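Local structure of acetoacetate decarboxylase (Sphingomonas wittichii, 5UPB) at residues L39-A50 with I88-F99. The protein belongs to the acetoacetate decarboxylase-like enzymes, is classed as a lyase, and probably acts on small keto-acid substrates. Residues are numbered along the deposited sequence; the frame is centred on the assembly and turned at random.
Sequences LQALLPAGLKVA and IACTHGDRQGYF
With CG anti to its backbone N (chi1 178°), Phe99 brings its ring against Pro44, the first residue of the type II beta turn to Leu47, and Pro44 CD sits over the ring centre in a CH-pi contact, 3.6 Å from the centroid. Leu43, its CG anti to the carbonyl carbon (chi1 -65°), runs antiparallel to the Phe99 side chain, sending CD2 to 3.7 Å from Phe99 CB and CD1 to Cys90 CB. Leu47 comes in across it, its CD1 reaching both Phe99 CD1 and Cys90 SG. Cutting Phe99 back to an alanine removes the face that Pro44 CD packs on and is likely to open a gap between Pro44, Leu43 and Leu47. Strand 48-50 pairs antiparallel with strand 80-92 of the beta hairpin it forms with 95-105, closed by a type II' turn from His92 to Arg95, within the acetoacetate decarboxylase fold. Lys48 and Thr91 form a hydrogen-bonded pair, Thr91 N to Lys48 O at 2.8 Å, and Ala50 N donates to Ala89 O. From the helix, the Gln40 amide clasps the backbone on both sides of Lys48: OE1 accepts from Val49 N, and NE2 donates to Leu47 O at 2.8 Å, nearly in the amide plane. Ile88 CD1 meets Leu42 CB at 3.9 Å, while a water bridges Gly46 O and Gly93 N.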
ATOM      1  N   LEU A  39     -16.568 -21.805 -18.128  1.00 47.10           N
ATOM      2  CA  LEU A  39     -16.251 -22.014 -16.720  1.00 41.64           C
ATOM      3  C   LEU A  39     -15.647 -23.389 -16.481  1.00 49.91           C
ATOM      4  O   LEU A  39     -14.747 -23.531 -15.645  1.00 49.01           O
ATOM      5  CB  LEU A  39     -17.498 -21.819 -15.868  1.00 41.22           C
ATOM      6  CG  LEU A  39     -18.217 -20.501 -16.038  1.00 45.88           C
ATOM      7  CD1 LEU A  39     -19.411 -20.478 -15.133  1.00 49.29           C
ATOM      8  CD2 LEU A  39     -17.309 -19.391 -15.697  1.00 49.16           C
ATOM      9  N   GLN A  40     -16.103 -24.411 -17.215  1.00 44.98           N
ATOM     10  CA  GLN A  40     -15.566 -25.754 -16.996  1.00 44.58           C
ATOM     11  C   GLN A  40     -14.054 -25.784 -17.207  1.00 42.80           C
ATOM     12  O   GLN A  40     -13.333 -26.502 -16.506  1.00 41.10           O
ATOM     13  CB  GLN A  40     -16.243 -26.773 -17.922  1.00 48.88           C
ATOM     14  CG  GLN A  40     -15.737 -28.204 -17.691  1.00 54.22           C
ATOM     15  CD  GLN A  40     -16.228 -28.800 -16.359  1.00 55.21           C
ATOM     16  OE1 GLN A  40     -17.440 -28.843 -16.091  1.00 50.91           O
ATOM     17  NE2 GLN A  40     -15.287 -29.249 -15.520  1.00 50.66           N
ATOM     18  N   ALA A  41     -13.555 -25.011 -18.177  1.00 42.95           N
ATOM     19  CA  ALA A  41     -12.116 -24.965 -18.445  1.00 50.12           C
ATOM     20  C   ALA A  41     -11.310 -24.498 -17.231  1.00 50.72           C
ATOM     21  O   ALA A  41     -10.118 -24.802 -17.123  1.00 43.34           O
ATOM     22  CB  ALA A  41     -11.865 -24.057 -19.652  1.00 51.51           C
ATOM     23  N   LEU A  42     -11.916 -23.728 -16.331  1.00 44.88           N
ATOM     24  CA  LEU A  42     -11.229 -23.277 -15.131  1.00 38.74           C
ATOM     25  C   LEU A  42     -11.317 -24.278 -13.993  1.00 44.29           C
ATOM     26  O   LEU A  42     -10.646 -24.087 -12.967  1.00 46.09           O
ATOM     27  CB  LEU A  42     -11.812 -21.951 -14.646  1.00 35.14           C
ATOM     28  CG  LEU A  42     -11.712 -20.765 -15.588  1.00 39.00           C
ATOM     29  CD1 LEU A  42     -12.432 -19.552 -14.960  1.00 44.01           C
ATOM     30  CD2 LEU A  42     -10.227 -20.473 -15.916  1.00 43.84           C
ATOM     31  N   LEU A  43     -12.175 -25.289 -14.118  1.00 39.49           N
ATOM     32  CA  LEU A  43     -12.337 -26.188 -12.994  1.00 43.14           C
ATOM     33  C   LEU A  43     -11.283 -27.267 -13.029  1.00 41.65           C
ATOM     34  O   LEU A  43     -11.016 -27.831 -14.090  1.00 44.24           O
ATOM     35  CB  LEU A  43     -13.704 -26.857 -13.013  1.00 43.97           C
ATOM     36  CG  LEU A  43     -14.878 -25.909 -12.819  1.00 35.37           C
ATOM     37  CD1 LEU A  43     -16.200 -26.654 -12.990  1.00 37.18           C
ATOM     38  CD2 LEU A  43     -14.765 -25.316 -11.436  1.00 29.12           C
ATOM     39  N   PRO A  44     -10.731 -27.632 -11.880  1.00 37.38           N
ATOM     40  CA  PRO A  44      -9.833 -28.781 -11.855  1.00 46.57           C
ATOM     41  C   PRO A  44     -10.593 -30.078 -12.109  1.00 48.38           C
ATOM     42  O   PRO A  44     -11.815 -30.164 -11.972  1.00 42.25           O
ATOM     43  CB  PRO A  44      -9.267 -28.755 -10.431  1.00 45.93           C
ATOM     44  CG  PRO A  44     -10.319 -28.105  -9.617  1.00 38.60           C
ATOM     45  CD  PRO A  44     -10.940 -27.069 -10.528  1.00 38.70           C
ATOM     46  N   ALA A  45      -9.844 -31.079 -12.552  1.00 53.07           N
ATOM     47  CA  ALA A  45     -10.425 -32.367 -12.900  1.00 58.68           C
ATOM     48  C   ALA A  45     -11.200 -32.952 -11.726  1.00 54.14           C
ATOM     49  O   ALA A  45     -10.738 -32.925 -10.579  1.00 50.62           O
ATOM     50  CB  ALA A  45      -9.324 -33.336 -13.330  1.00 74.85           C
ATOM     51  N   GLY A  46     -12.401 -33.449 -12.005  1.00 53.17           N
ATOM     52  CA  GLY A  46     -13.231 -34.062 -10.983  1.00 58.90           C
ATOM     53  C   GLY A  46     -14.385 -33.193 -10.543  1.00 53.08           C
ATOM     54  O   GLY A  46     -15.292 -33.695  -9.859  1.00 56.48           O
ATOM     55  N   LEU A  47     -14.377 -31.912 -10.913  1.00 45.65           N
ATOM     56  CA  LEU A  47     -15.480 -30.998 -10.656  1.00 55.61           C
ATOM     57  C   LEU A  47     -16.229 -30.732 -11.949  1.00 56.26           C
ATOM     58  O   LEU A  47     -15.624 -30.529 -13.005  1.00 49.11           O
ATOM     59  CB  LEU A  47     -15.005 -29.670 -10.066  1.00 41.42           C
ATOM     60  CG  LEU A  47     -14.258 -29.732  -8.735  1.00 39.73           C
ATOM     61  CD1 LEU A  47     -13.939 -28.315  -8.231  1.00 38.70           C
ATOM     62  CD2 LEU A  47     -15.077 -30.528  -7.722  1.00 41.99           C
ATOM     63  N   LYS A  48     -17.547 -30.706 -11.846  1.00 49.86           N
ATOM     64  CA  LYS A  48     -18.415 -30.509 -12.992  1.00 61.19           C
ATOM     65  C   LYS A  48     -19.149 -29.194 -12.802  1.00 44.13           C
ATOM     66  O   LYS A  48     -19.706 -28.933 -11.731  1.00 46.03           O
ATOM     67  CB  LYS A  48     -19.412 -31.668 -13.129  1.00 88.04           C
ATOM     68  CG  LYS A  48     -20.187 -31.697 -14.439  1.00 97.88           C
ATOM     69  CD  LYS A  48     -19.287 -32.041 -15.619  1.00126.86           C
ATOM     70  CE  LYS A  48     -20.090 -32.370 -16.864  1.00166.49           C
ATOM     71  NZ  LYS A  48     -19.205 -32.693 -18.010  1.00186.32           N
ATOM     72  N   VAL A  49     -19.101 -28.344 -13.824  1.00 41.81           N
ATOM     73  CA  VAL A  49     -19.762 -27.059 -13.718  1.00 45.40           C
ATOM     74  C   VAL A  49     -21.274 -27.302 -13.546  1.00 47.82           C
ATOM     75  O   VAL A  49     -21.834 -28.288 -14.046  1.00 47.70           O
ATOM     76  CB  VAL A  49     -19.427 -26.211 -14.958  1.00 47.89           C
ATOM     77  CG1 VAL A  49     -20.066 -26.806 -16.241  1.00 50.76           C
ATOM     78  CG2 VAL A  49     -19.837 -24.773 -14.761  1.00 45.14           C
ATOM     79  N   ALA A  50     -21.945 -26.376 -12.875  1.00 51.49           N
ATOM     80  CA  ALA A  50     -23.399 -26.449 -12.779  1.00 50.02           C
ATOM     81  C   ALA A  50     -23.944 -25.739 -14.008  1.00 57.62           C
ATOM     82  O   ALA A  50     -23.355 -25.866 -15.086  1.00 64.73           O
ATOM     83  CB  ALA A  50     -23.913 -25.840 -11.472  1.00 44.98           C
ATOM     84  N   ILE A  88     -17.224 -20.374  -8.997  1.00 30.97           N
ATOM     85  CA  ILE A  88     -17.986 -21.128  -9.993  1.00 34.27           C
ATOM     86  C   ILE A  88     -18.822 -22.184  -9.286  1.00 38.23           C
ATOM     87  O   ILE A  88     -18.297 -22.987  -8.505  1.00 35.50           O
ATOM     88  CB  ILE A  88     -17.036 -21.779 -11.011  1.00 39.53           C
ATOM     89  CG1 ILE A  88     -16.208 -20.688 -11.695  1.00 33.58           C
ATOM     90  CG2 ILE A  88     -17.816 -22.640 -12.015  1.00 35.16           C
ATOM     91  CD1 ILE A  88     -15.058 -21.215 -12.543  1.00 38.67           C
ATOM     92  N   ALA A  89     -20.123 -22.194  -9.564  1.00 37.84           N
ATOM     93  CA  ALA A  89     -20.962 -23.255  -9.021  1.00 35.16           C
ATOM     94  C   ALA A  89     -20.652 -24.556  -9.747  1.00 35.33           C
ATOM     95  O   ALA A  89     -20.528 -24.578 -10.975  1.00 39.16           O
ATOM     96  CB  ALA A  89     -22.442 -22.901  -9.151  1.00 50.61           C
ATOM     97  N   CYS A  90     -20.491 -25.637  -8.982  1.00 36.53           N
ATOM     98  CA  CYS A  90     -20.065 -26.918  -9.534  1.00 38.74           C
ATOM     99  C   CYS A  90     -20.521 -28.046  -8.610  1.00 43.10           C
ATOM    100  O   CYS A  90     -21.158 -27.825  -7.570  1.00 39.38           O
ATOM    101  CB  CYS A  90     -18.554 -26.946  -9.758  1.00 41.19           C
ATOM    102  SG  CYS A  90     -17.570 -26.641  -8.276  1.00 38.12           S
ATOM    103  N   THR A  91     -20.187 -29.275  -9.016  1.00 48.61           N
ATOM    104  CA  THR A  91     -20.517 -30.479  -8.271  1.00 50.38           C
ATOM    105  C   THR A  91     -19.332 -31.435  -8.278  1.00 48.76           C
ATOM    106  O   THR A  91     -18.545 -31.485  -9.231  1.00 49.34           O
ATOM    107  CB  THR A  91     -21.722 -31.214  -8.870  1.00 48.19           C
ATOM    108  OG1 THR A  91     -21.521 -31.378 -10.289  1.00 49.85           O
ATOM    109  CG2 THR A  91     -22.965 -30.438  -8.621  1.00 45.38           C
ATOM    110  N   HIS A  92     -19.236 -32.208  -7.202  1.00 50.17           N
ATOM    111  CA  HIS A  92     -18.318 -33.335  -7.079  1.00 56.87           C
ATOM    112  C   HIS A  92     -19.215 -34.523  -6.776  1.00 59.34           C
ATOM    113  O   HIS A  92     -19.753 -34.633  -5.666  1.00 52.64           O
ATOM    114  CB  HIS A  92     -17.277 -33.124  -5.979  1.00 41.53           C
ATOM    115  CG  HIS A  92     -16.313 -34.262  -5.845  1.00 44.63           C
ATOM    116  ND1 HIS A  92     -16.301 -35.100  -4.753  1.00 50.03           N
ATOM    117  CD2 HIS A  92     -15.298 -34.669  -6.643  1.00 49.93           C
ATOM    118  CE1 HIS A  92     -15.352 -36.005  -4.905  1.00 55.58           C
ATOM    119  NE2 HIS A  92     -14.716 -35.755  -6.035  1.00 52.25           N
ATOM    120  N   GLY A  93     -19.423 -35.373  -7.770  1.00 73.45           N
ATOM    121  CA  GLY A  93     -20.447 -36.382  -7.637  1.00 73.68           C
ATOM    122  C   GLY A  93     -21.774 -35.659  -7.679  1.00 61.90           C
ATOM    123  O   GLY A  93     -22.062 -34.938  -8.640  1.00 71.37           O
ATOM    124  N   ASP A  94     -22.589 -35.817  -6.646  1.00 64.60           N
ATOM    125  CA  ASP A  94     -23.831 -35.065  -6.538  1.00 85.61           C
ATOM    126  C   ASP A  94     -23.750 -34.042  -5.416  1.00 73.34           C
ATOM    127  O   ASP A  94     -24.772 -33.520  -4.963  1.00 62.73           O
ATOM    128  CB  ASP A  94     -25.020 -36.012  -6.345  1.00116.54           C
ATOM    129  CG  ASP A  94     -24.862 -36.917  -5.144  1.00154.62           C
ATOM    130  OD1 ASP A  94     -24.067 -36.587  -4.242  1.00161.92           O
ATOM    131  OD2 ASP A  94     -25.532 -37.969  -5.107  1.00170.34           O
ATOM    132  N   ARG A  95     -22.541 -33.752  -4.957  1.00 64.00           N
ATOM    133  CA  ARG A  95     -22.344 -32.783  -3.901  1.00 58.75           C
ATOM    134  C   ARG A  95     -22.154 -31.410  -4.526  1.00 50.42           C
ATOM    135  O   ARG A  95     -21.301 -31.219  -5.399  1.00 55.06           O
ATOM    136  CB  ARG A  95     -21.154 -33.175  -3.035  1.00 69.38           C
ATOM    137  CG  ARG A  95     -20.984 -32.292  -1.850  1.00115.01           C
ATOM    138  CD  ARG A  95     -20.133 -32.962  -0.801  1.00159.98           C
ATOM    139  NE  ARG A  95     -19.939 -32.067   0.330  1.00161.41           N
ATOM    140  CZ  ARG A  95     -20.865 -31.789   1.243  1.00177.27           C
ATOM    141  NH1 ARG A  95     -22.068 -32.345   1.174  1.00198.63           N
ATOM    142  NH2 ARG A  95     -20.580 -30.948   2.226  1.00158.10           N
ATOM    143  N   GLN A  96     -22.943 -30.458  -4.069  1.00 45.60           N
ATOM    144  CA  GLN A  96     -22.986 -29.138  -4.674  1.00 47.61           C
ATOM    145  C   GLN A  96     -22.033 -28.203  -3.960  1.00 41.12           C
ATOM    146  O   GLN A  96     -21.993 -28.166  -2.731  1.00 42.74           O
ATOM    147  CB  GLN A  96     -24.405 -28.564  -4.559  1.00 48.70           C
ATOM    148  CG  GLN A  96     -25.472 -29.376  -5.292  1.00 67.55           C
ATOM    149  CD  GLN A  96     -26.822 -28.694  -5.266  1.00 95.27           C
ATOM    150  OE1 GLN A  96     -27.271 -28.233  -4.218  1.00113.21           O
ATOM    151  NE2 GLN A  96     -27.471 -28.617  -6.421  1.00 96.08           N
ATOM    152  N   GLY A  97     -21.281 -27.425  -4.725  1.00 40.81           N
ATOM    153  CA  GLY A  97     -20.378 -26.508  -4.073  1.00 39.74           C
ATOM    154  C   GLY A  97     -20.024 -25.350  -4.974  1.00 36.97           C
ATOM    155  O   GLY A  97     -20.590 -25.181  -6.058  1.00 33.19           O
ATOM    156  N   TYR A  98     -19.053 -24.570  -4.507  1.00 35.64           N
ATOM    157  CA  TYR A  98     -18.430 -23.521  -5.281  1.00 31.17           C
ATOM    158  C   TYR A  98     -16.945 -23.852  -5.397  1.00 37.06           C
ATOM    159  O   TYR A  98     -16.352 -24.378  -4.453  1.00 31.89           O
ATOM    160  CB  TYR A  98     -18.564 -22.136  -4.633  1.00 27.86           C
ATOM    161  CG  TYR A  98     -19.904 -21.527  -4.847  1.00 32.84           C
ATOM    162  CD1 TYR A  98     -20.255 -20.945  -6.074  1.00 29.31           C
ATOM    163  CD2 TYR A  98     -20.865 -21.559  -3.820  1.00 35.76           C
ATOM    164  CE1 TYR A  98     -21.524 -20.381  -6.262  1.00 36.70           C
ATOM    165  CE2 TYR A  98     -22.109 -21.009  -3.997  1.00 34.06           C
ATOM    166  CZ  TYR A  98     -22.452 -20.418  -5.209  1.00 34.47           C
ATOM    167  OH  TYR A  98     -23.728 -19.876  -5.346  1.00 40.43           O
ATOM    168  N   PHE A  99     -16.355 -23.543  -6.555  1.00 29.87           N
ATOM    169  CA  PHE A  99     -14.906 -23.540  -6.713  1.00 29.50           C
ATOM    170  C   PHE A  99     -14.483 -22.093  -6.865  1.00 29.21           C
ATOM    171  O   PHE A  99     -14.913 -21.427  -7.822  1.00 32.46           O
ATOM    172  CB  PHE A  99     -14.445 -24.351  -7.925  1.00 30.08           C
ATOM    173  CG  PHE A  99     -12.956 -24.308  -8.134  1.00 31.41           C
ATOM    174  CD1 PHE A  99     -12.100 -24.954  -7.258  1.00 32.68           C
ATOM    175  CD2 PHE A  99     -12.417 -23.597  -9.199  1.00 30.66           C
ATOM    176  CE1 PHE A  99     -10.740 -24.898  -7.437  1.00 41.64           C
ATOM    177  CE2 PHE A  99     -11.053 -23.537  -9.396  1.00 33.26           C
ATOM    178  CZ  PHE A  99     -10.208 -24.191  -8.524  1.00 33.34           C
TER
HETATM  179  O   HOH W   1     -17.749 -35.005 -10.442  1.00 54.66           O